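Local coordinates for protein Non-structural maintenance of chromosomes element 1 homolog (Xenopus laevis, PDB 7DG2) that is probably a RING-type E3 ubiquitin ligase subunit of the SMC5-SMC6 DNA-repair complex and, with Nse3, shapes the Nse4 protein, at the interface of chains A and B. Coordinates in Å, arbitrary orientation; residue numbers count along the deposited sequence, not the author numbering. Chains: chain A, Non-structural maintenance of chromosomes element 1 homolog; chain B, Non-structural maintenance of chromosomes element 4.

The interface of chains A and B. Residues chain A 13, 16-17; chain B 66-68.
A:Met16 carries CG anti to its backbone N (chi1 -177°) and runs extended as far as SD, then bends sharply at chi3 (-12°), a nearly eclipsed and so probably strained setting; the chain lies against the backbone of B:Thr67 while its methyl grazes B:Pro66. The helix 6-18 of this NSE1-family protein here meets an extended loop of Nse4, a fellow component of the SMC5-SMC6 complex. SD of A:Met16 rests 3.6 Å from the carbonyl carbon of B:Thr67, and its CE is 4.1 Å from CG of B:Pro66. An unbranched, polarisable thioether suits this place, since it can follow a peptide backbone closely without needing a polar partner. The branched side chain of B:Thr67 points away from A:Met16, compatible with an extended course. B:Pro66 sets its ring against the helix: CG lies 3.8 Å from CB of A:Gln13 and 3.7 Å from its backbone O. Proline offers a compact apolar ring and restrains its own backbone, which should help keep the loop extended. A:Gln13 crosses the ring at about a right angle and touches it lightly; its long chain lays CB and CG beside the proline while the amide end reaches further, OE1 3.9 Å from the ring CD. One turn on, A:Ser17 is small, which probably lets the ring come close, its CB 4.2 Å from the proline CB. B:Phe68 joins mainly through its backbone, CA 3.8 Å from CG of A:Met16; its ring (chi1 176°) points away.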
loop_
_atom_site.group_PDB
_atom_site.type_symbol
_atom_site.label_atom_id
_atom_site.label_comp_id
_atom_site.label_asym_id
_atom_site.label_seq_id
_atom_site.Cartn_x
_atom_site.Cartn_y
_atom_site.Cartn_z
ATOM N N GLN A 13 3.543 -4.751 9.421
ATOM C CA GLN A 13 2.868 -3.552 8.919
ATOM C C GLN A 13 3.804 -2.700 8.072
ATOM O O GLN A 13 3.425 -2.229 6.993
ATOM C CB GLN A 13 2.311 -2.732 10.077
ATOM C CG GLN A 13 1.151 -3.420 10.791
ATOM C CD GLN A 13 0.442 -2.483 11.736
ATOM O OE1 GLN A 13 0.690 -1.270 11.722
ATOM N NE2 GLN A 13 -0.458 -3.030 12.555
ATOM N N MET A 16 4.440 -4.486 4.780
ATOM C CA MET A 16 3.243 -4.390 3.947
ATOM C C MET A 16 3.175 -3.035 3.251
ATOM O O MET A 16 2.795 -2.944 2.071
ATOM C CB MET A 16 1.991 -4.621 4.808
ATOM C CG MET A 16 0.717 -4.604 4.037
ATOM S SD MET A 16 -0.713 -5.036 5.064
ATOM C CE MET A 16 0.109 -5.670 6.523
ATOM N N SER A 17 3.554 -1.967 3.961
ATOM C CA SER A 17 3.434 -0.635 3.386
ATOM C C SER A 17 4.491 -0.389 2.325
ATOM O O SER A 17 4.237 0.350 1.368
ATOM C CB SER A 17 3.518 0.445 4.470
ATOM O OG SER A 17 4.843 0.650 4.908
ATOM N N PRO B 66 -2.056 -0.242 7.262
ATOM C CA PRO B 66 -1.533 -0.418 5.906
ATOM C C PRO B 66 -2.353 -1.465 5.183
ATOM O O PRO B 66 -3.105 -2.233 5.793
ATOM C CB PRO B 66 -0.097 -0.899 6.132
ATOM C CG PRO B 66 -0.181 -1.641 7.435
ATOM C CD PRO B 66 -1.168 -0.841 8.277
ATOM N N THR B 67 -2.215 -1.477 3.856
ATOM C CA THR B 67 -2.982 -2.384 3.013
ATOM C C THR B 67 -2.032 -3.307 2.256
ATOM O O THR B 67 -0.864 -2.970 2.014
ATOM C CB THR B 67 -3.893 -1.608 2.027
ATOM O OG1 THR B 67 -3.133 -0.600 1.335
ATOM C CG2 THR B 67 -5.052 -0.937 2.777
ATOM N N PHE B 68 -2.543 -4.482 1.900
ATOM C CA PHE B 68 -1.769 -5.540 1.255
ATOM C C PHE B 68 -1.975 -5.476 -0.249
ATOM O O PHE B 68 -3.115 -5.516 -0.719
ATOM C CB PHE B 68 -2.202 -6.904 1.788
ATOM C CG PHE B 68 -1.524 -8.079 1.120
ATOM C CD1 PHE B 68 -0.152 -8.093 0.903
ATOM C CD2 PHE B 68 -2.264 -9.190 0.768
ATOM C CE1 PHE B 68 0.462 -9.197 0.309
ATOM C CE2 PHE B 68 -1.653 -10.307 0.185
ATOM C CZ PHE B 68 -0.299 -10.306 -0.041
#